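Taurocyamine kinase (Schistosoma mansoni, PDB 4WOE) catalyses the reversible, magnesium-dependent transfer of phosphate between ATP and taurocyamine, giving ADP and the phosphagen N-phosphotaurocyamine. Local coordinates at residues K383-K388 with S422-T427; C445-V450 with C631-G636. The protein carries 4 engineered substitutions. All coordinates share one frame; numbering follows the deposited sequence.

Interaction 1: residues K383-K388 with S422-T427; sequences KCYTRK and SICPRT. With 3S5 (Taurocyamine), chain F.
Thr386 and Tyr385, in the first turn of helix 385-388, close on the backbone carbonyl of Ile423, fixing the loop that probably corresponds to the guanidine-specificity loop of the phosphagen kinase N-terminal domain. The tight part of the contact centres on Ile423 O. Thr386 N donates to it over 3.1 Å from above the carbonyl plane (44° out of it), while the Tyr385 ring turns its edge to the same oxygen. The Thr386 hydroxyl, anti to its own carbonyl carbon (chi1 -45°), lies against the Cys424-Pro425 peptide, with OG1 3.5 Å from Pro425 CD. Ile423 CG2 belongs to this packed part too, resting 3.5 Å from Lys383 O. Behind this layer, helix 409-418 packs Ile413 on Thr386 and Met412 on Pro425. Cys424 SG approaches the Tyr385 ring obliquely, a sulfur-aromatic contact.

The solvent side is looser: there the aliphatic chain of exposed Lys383 makes no close approach to the loop and runs away from it.

Two backbone N-H groups of the loop and the Arg426 side chain bind the taurocyamine sulfonate. Ile423 N donates to O10 at 3.0 Å and Cys424 N to O08 at 3.1 Å. Arg426, its chain bent at chi2, brings its guanidinium edge-on to the sulfonate, with the sulfur in its plane: NH1 reaches O08 at 2.9 Å and NH2 reaches O09 at 2.8 Å. One face of the same guanidinium lies against N01 of the substrate. Its rotation is further fixed by a nearly straight bond (167°) from Arg426 NH1 to Pro425 O, 3.2 Å long.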
loop_
_atom_site.group_PDB
_atom_site.type_symbol
_atom_site.label_atom_id
_atom_site.label_comp_id
_atom_site.label_asym_id
_atom_site.label_seq_id
_atom_site.Cartn_x
_atom_site.Cartn_y
_atom_site.Cartn_z
ATOM N N LYS A 383 2.245 -15.030 -21.843
ATOM C CA LYS A 383 3.429 -14.548 -21.129
ATOM C C LYS A 383 3.484 -15.059 -19.683
ATOM O O LYS A 383 4.566 -15.267 -19.123
ATOM C CB LYS A 383 3.466 -13.014 -21.147
ATOM C CG LYS A 383 3.469 -12.400 -22.554
ATOM C CD LYS A 383 4.686 -12.851 -23.361
ATOM C CE LYS A 383 4.738 -12.173 -24.730
ATOM N NZ LYS A 383 5.919 -12.601 -25.536
ATOM N N CYS A 384 2.310 -15.275 -19.097
ATOM C CA CYS A 384 2.181 -15.557 -17.672
ATOM C C CYS A 384 2.045 -17.043 -17.371
ATOM O O CYS A 384 0.953 -17.602 -17.496
ATOM C CB CYS A 384 0.970 -14.807 -17.116
ATOM S SG CYS A 384 0.661 -15.006 -15.360
ATOM N N TYR A 385 3.145 -17.677 -16.959
ATOM C CA TYR A 385 3.123 -19.102 -16.592
ATOM C C TYR A 385 2.051 -19.412 -15.535
ATOM O O TYR A 385 1.377 -20.437 -15.611
ATOM C CB TYR A 385 4.497 -19.554 -16.093
ATOM C CG TYR A 385 5.599 -19.503 -17.139
ATOM C CD1 TYR A 385 5.881 -20.607 -17.942
ATOM C CD2 TYR A 385 6.365 -18.355 -17.320
ATOM C CE1 TYR A 385 6.895 -20.562 -18.898
ATOM C CE2 TYR A 385 7.377 -18.306 -18.269
ATOM C CZ TYR A 385 7.633 -19.408 -19.055
ATOM O OH TYR A 385 8.631 -19.354 -19.997
ATOM N N THR A 386 1.887 -18.510 -14.571
ATOM C CA THR A 386 0.902 -18.654 -13.498
ATOM C C THR A 386 -0.513 -18.920 -14.016
ATOM O O THR A 386 -1.242 -19.752 -13.466
ATOM C CB THR A 386 0.857 -17.388 -12.626
ATOM O OG1 THR A 386 2.187 -16.961 -12.330
ATOM C CG2 THR A 386 0.079 -17.630 -11.334
ATOM N N ARG A 387 -0.898 -18.197 -15.066
ATOM C CA ARG A 387 -2.236 -18.334 -15.624
ATOM C C ARG A 387 -2.333 -19.464 -16.646
ATOM O O ARG A 387 -3.335 -20.187 -16.691
ATOM C CB ARG A 387 -2.698 -17.029 -16.272
ATOM C CG ARG A 387 -4.092 -17.166 -16.825
ATOM C CD ARG A 387 -4.682 -15.867 -17.286
ATOM N NE ARG A 387 -6.077 -16.069 -17.657
ATOM C CZ ARG A 387 -6.644 -15.589 -18.759
ATOM N NH1 ARG A 387 -5.941 -14.855 -19.609
ATOM N NH2 ARG A 387 -7.921 -15.833 -19.001
ATOM N N LYS A 388 -1.288 -19.616 -17.453
ATOM C CA LYS A 388 -1.290 -20.593 -18.528
ATOM C C LYS A 388 -1.572 -22.023 -18.040
ATOM O O LYS A 388 -2.175 -22.829 -18.760
ATOM C CB LYS A 388 0.042 -20.533 -19.266
ATOM C CG LYS A 388 0.206 -21.562 -20.371
ATOM C CD LYS A 388 1.533 -21.348 -21.084
ATOM C CE LYS A 388 1.892 -22.522 -21.974
ATOM N NZ LYS A 388 3.255 -22.373 -22.553
ATOM N N SER A 422 3.329 -9.821 -13.618
ATOM C CA SER A 422 4.097 -10.922 -13.021
ATOM C C SER A 422 3.760 -12.271 -13.655
ATOM O O SER A 422 2.600 -12.547 -13.970
ATOM C CB SER A 422 3.839 -10.971 -11.510
ATOM O OG SER A 422 3.859 -12.291 -11.011
ATOM N N ILE A 423 4.761 -13.130 -13.820
ATOM C CA ILE A 423 4.563 -14.298 -14.669
ATOM C C ILE A 423 4.725 -15.644 -13.969
ATOM O O ILE A 423 4.386 -16.680 -14.551
ATOM C CB ILE A 423 5.525 -14.259 -15.888
ATOM C CG1 ILE A 423 6.974 -14.474 -15.460
ATOM C CG2 ILE A 423 5.399 -12.935 -16.636
ATOM C CD1 ILE A 423 7.967 -14.287 -16.601
ATOM N N CYS A 424 5.234 -15.634 -12.735
ATOM C CA CYS A 424 5.405 -16.862 -11.950
ATOM C C CYS A 424 4.687 -16.764 -10.602
ATOM O O CYS A 424 4.531 -15.680 -10.044
ATOM C CB CYS A 424 6.896 -17.173 -11.720
ATOM S SG CYS A 424 7.814 -17.977 -13.090
ATOM N N PRO A 425 4.257 -17.908 -10.065
ATOM C CA PRO A 425 3.688 -17.975 -8.711
ATOM C C PRO A 425 4.749 -17.874 -7.600
ATOM O O PRO A 425 5.960 -17.856 -7.884
ATOM C CB PRO A 425 3.022 -19.353 -8.692
ATOM C CG PRO A 425 3.870 -20.174 -9.625
ATOM C CD PRO A 425 4.257 -19.222 -10.737
ATOM N N ARG A 426 4.297 -17.814 -6.350
ATOM C CA ARG A 426 5.191 -17.886 -5.194
ATOM C C ARG A 426 4.656 -18.889 -4.167
ATOM O O ARG A 426 3.632 -18.638 -3.509
ATOM C CB ARG A 426 5.361 -16.511 -4.540
ATOM C CG ARG A 426 5.862 -15.432 -5.474
ATOM C CD ARG A 426 7.341 -15.596 -5.791
ATOM N NE ARG A 426 7.844 -14.377 -6.407
ATOM C CZ ARG A 426 7.677 -14.062 -7.689
ATOM N NH1 ARG A 426 7.050 -14.903 -8.516
ATOM N NH2 ARG A 426 8.154 -12.911 -8.148
ATOM N N THR A 427 5.351 -20.007 -4.010
ATOM C CA THR A 427 4.821 -21.109 -3.203
ATOM C C THR A 427 4.919 -20.825 -1.701
ATOM O O THR A 427 5.628 -19.911 -1.294
ATOM C CB THR A 427 5.548 -22.425 -3.511
ATOM O OG1 THR A 427 6.923 -22.295 -3.163
ATOM C CG2 THR A 427 5.446 -22.772 -5.003
HETATM N N01 3S5 F . 10.953 -14.992 -8.226
HETATM C C02 3S5 F . 11.111 -13.767 -8.613
HETATM N N03 3S5 F . 11.655 -12.896 -7.807
HETATM N N04 3S5 F . 10.713 -13.378 -9.865
HETATM C C05 3S5 F . 10.101 -14.258 -10.839
HETATM C C06 3S5 F . 9.571 -13.418 -12.023
HETATM S S07 3S5 F . 8.027 -12.636 -11.658
HETATM O O08 3S5 F . 7.078 -13.687 -11.106
HETATM O O09 3S5 F . 8.205 -11.556 -10.613
HETATM O O10 3S5 F . 7.421 -12.000 -12.892
HETATM O O HOH W 1 2.202 -14.657 -11.587
#

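Interaction 2: residues C445-V450 with C631-G636. With 3S5 (Taurocyamine), chain F; NO3 (nitrate ion), chain J.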
loop_
_atom_site.group_PDB
_atom_site.type_symbol
_atom_site.label_atom_id
_atom_site.label_comp_id
_atom_site.label_asym_id
_atom_site.label_seq_id
_atom_site.Cartn_x
_atom_site.Cartn_y
_atom_site.Cartn_z
ATOM N N CYS A 445 8.687 -27.255 -16.122
ATOM C CA CYS A 445 9.300 -27.800 -17.338
ATOM C C CYS A 445 9.337 -26.758 -18.445
ATOM O O CYS A 445 10.302 -26.679 -19.205
ATOM C CB CYS A 445 8.545 -29.047 -17.838
ATOM S SG CYS A 445 8.817 -30.566 -16.861
ATOM N N ASP A 446 8.275 -25.970 -18.523
ATOM C CA ASP A 446 8.133 -24.938 -19.531
ATOM C C ASP A 446 9.114 -23.813 -19.285
ATOM O O ASP A 446 9.844 -23.412 -20.188
ATOM C CB ASP A 446 6.700 -24.416 -19.527
ATOM C CG ASP A 446 6.423 -23.429 -20.643
ATOM O OD1 ASP A 446 7.352 -23.045 -21.374
ATOM O OD2 ASP A 446 5.258 -23.017 -20.772
ATOM N N TYR A 447 9.146 -23.316 -18.054
ATOM C CA TYR A 447 10.008 -22.191 -17.710
ATOM C C TYR A 447 11.484 -22.512 -17.897
ATOM O O TYR A 447 12.226 -21.735 -18.490
ATOM C CB TYR A 447 9.778 -21.747 -16.264
ATOM C CG TYR A 447 10.675 -20.597 -15.861
ATOM C CD1 TYR A 447 10.247 -19.281 -16.002
ATOM C CD2 TYR A 447 11.955 -20.824 -15.352
ATOM C CE1 TYR A 447 11.064 -18.222 -15.647
ATOM C CE2 TYR A 447 12.778 -19.776 -15.006
ATOM C CZ TYR A 447 12.324 -18.471 -15.154
ATOM O OH TYR A 447 13.140 -17.413 -14.807
ATOM N N HIS A 448 11.913 -23.642 -17.347
ATOM C CA HIS A 448 13.320 -24.021 -17.396
ATOM C C HIS A 448 13.722 -24.717 -18.696
ATOM O O HIS A 448 14.903 -25.019 -18.898
ATOM C CB HIS A 448 13.665 -24.919 -16.204
ATOM C CG HIS A 448 13.578 -24.219 -14.887
ATOM N ND1 HIS A 448 14.592 -23.418 -14.403
ATOM C CD2 HIS A 448 12.597 -24.193 -13.953
ATOM C CE1 HIS A 448 14.241 -22.934 -13.223
ATOM N NE2 HIS A 448 13.033 -23.384 -12.930
ATOM N N GLY A 449 12.747 -24.964 -19.564
ATOM C CA GLY A 449 13.007 -25.604 -20.842
ATOM C C GLY A 449 13.571 -27.007 -20.697
ATOM O O GLY A 449 14.567 -27.347 -21.351
ATOM N N VAL A 450 12.964 -27.821 -19.829
ATOM C CA VAL A 450 13.396 -29.210 -19.701
ATOM C C VAL A 450 13.058 -29.923 -21.007
ATOM O O VAL A 450 11.953 -29.767 -21.543
ATOM C CB VAL A 450 12.731 -29.948 -18.509
ATOM C CG1 VAL A 450 13.275 -31.372 -18.399
ATOM C CG2 VAL A 450 12.958 -29.196 -17.217
ATOM N N CYS A 631 9.795 -19.357 -5.498
ATOM C CA CYS A 631 9.399 -19.314 -6.897
ATOM C C CYS A 631 9.978 -20.512 -7.663
ATOM O O CYS A 631 11.154 -20.845 -7.487
ATOM C CB CYS A 631 9.875 -18.008 -7.534
ATOM S SG CYS A 631 9.381 -17.781 -9.258
ATOM N N PRO A 632 9.158 -21.161 -8.515
ATOM C CA PRO A 632 9.634 -22.276 -9.355
ATOM C C PRO A 632 10.786 -21.877 -10.316
ATOM O O PRO A 632 11.583 -22.741 -10.706
ATOM C CB PRO A 632 8.378 -22.683 -10.152
ATOM C CG PRO A 632 7.482 -21.460 -10.116
ATOM C CD PRO A 632 7.739 -20.844 -8.766
ATOM N N SER A 633 10.869 -20.599 -10.689
ATOM C CA SER A 633 11.985 -20.113 -11.521
ATOM C C SER A 633 13.380 -20.267 -10.877
ATOM O O SER A 633 14.390 -20.227 -11.580
ATOM C CB SER A 633 11.781 -18.637 -11.875
ATOM O OG SER A 633 12.250 -17.803 -10.827
ATOM N N ASN A 634 13.431 -20.432 -9.551
ATOM C CA ASN A 634 14.695 -20.537 -8.808
ATOM C C ASN A 634 15.020 -21.941 -8.292
ATOM O O ASN A 634 15.748 -22.102 -7.307
ATOM C CB ASN A 634 14.681 -19.577 -7.620
ATOM C CG ASN A 634 14.682 -18.127 -8.053
ATOM O OD1 ASN A 634 15.359 -17.762 -9.011
ATOM N ND2 ASN A 634 13.898 -17.291 -7.358
ATOM N N LEU A 635 14.469 -22.954 -8.948
ATOM C CA LEU A 635 14.745 -24.333 -8.558
ATOM C C LEU A 635 16.079 -24.799 -9.130
ATOM O O LEU A 635 16.727 -24.068 -9.881
ATOM C CB LEU A 635 13.618 -25.253 -9.024
ATOM C CG LEU A 635 12.279 -24.920 -8.399
ATOM C CD1 LEU A 635 11.194 -25.799 -9.012
ATOM C CD2 LEU A 635 12.379 -25.111 -6.892
ATOM N N GLY A 636 16.482 -26.008 -8.754
ATOM C CA GLY A 636 17.654 -26.646 -9.333
ATOM C C GLY A 636 18.969 -26.246 -8.687
ATOM O O GLY A 636 19.233 -26.587 -7.528
HETATM N N01 3S5 F . 10.953 -14.992 -8.226
HETATM C C02 3S5 F . 11.111 -13.767 -8.613
HETATM N N03 3S5 F . 11.655 -12.896 -7.807
HETATM N N04 3S5 F . 10.713 -13.378 -9.865
HETATM C C05 3S5 F . 10.101 -14.258 -10.839
HETATM C C06 3S5 F . 9.571 -13.418 -12.023
HETATM S S07 3S5 F . 8.027 -12.636 -11.658
HETATM O O08 3S5 F . 7.078 -13.687 -11.106
HETATM O O09 3S5 F . 8.205 -11.556 -10.613
HETATM O O10 3S5 F . 7.421 -12.000 -12.892
HETATM N N NO3 J . 14.471 -13.276 -8.403
HETATM O O1 NO3 J . 14.637 -12.022 -8.251
HETATM O O2 NO3 J . 14.493 -14.036 -7.380
HETATM O O3 NO3 J . 14.291 -13.776 -9.570
#
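Tyr447 and His448, on the last turn of helix 437-448, reach across to the carbonyl of Pro632 and to the carbonyl and CB of Ser633, just beyond the predicted active-site cysteine. That residue, Cys631, turns its sulfur to the substrate: taurocyamine N01 donates to SG at 3.4 Å, and Ser633 N donates to the same sulfur over 3.5 Å. Pro632 presents its carbonyl to the helix. His448 NE2 donates to Pro632 O at 2.7 Å, almost straight (177°) and in the plane of the imidazole, although tilted 22° from the carbonyl plane. One face of that imidazole is covered by Tyr447 CD2.

The contact joins the helical N-terminal domain to the catalytic domain, and the helix stops here in a Schellman motif, with Gly449 as its C-prime residue and Val450 N bonded to Cys445 O. Ser633 CB lies over the face of the Tyr447 ring, 3.8 Å from the ring centroid, a CH-pi contact; Tyr447 CG, anti to the backbone N (chi1 179°), carries the ring there, and Lys688 makes a cation-pi contact with it. Ser633 O meets the imidazole edge at His448 CE1, 3.2 Å away. Asn634 faces the other way, its OD1 taken by Arg486 and Arg690 and its ND2 giving a weak bond to nitrate O2. Leu635 ends the contact, its CB 4.4 Å from His448 NE2, packed also on Ile444 and Tyr433.

Overall arrangement
Interactions 1 and 2, with centres 12 Å apart, serve opposite ends of one taurocyamine: 422-427 grips the sulfonate, whereas Cys631 of interaction 2 meets the guanidine, and Glu585 and Glu674 also hydrogen-bond the substrate. The two are also joined directly. Cys424 CB packs 3.6 Å from Cys631 SG, Pro425 O lies 3.6 Å from Pro632 CD, and the rings of Tyr385 and Tyr447 meet edge-to-face. Farther from the ligand, Lys388 NZ forms a 2.8 Å salt bridge with Asp446 OD2. The nitrate, probably from the crystallisation liquor and also bound by Arg589 and Arg669, sits with ADP and magnesium in an arrangement consistent with a transition-state analogue complex, as in other phosphagen kinases.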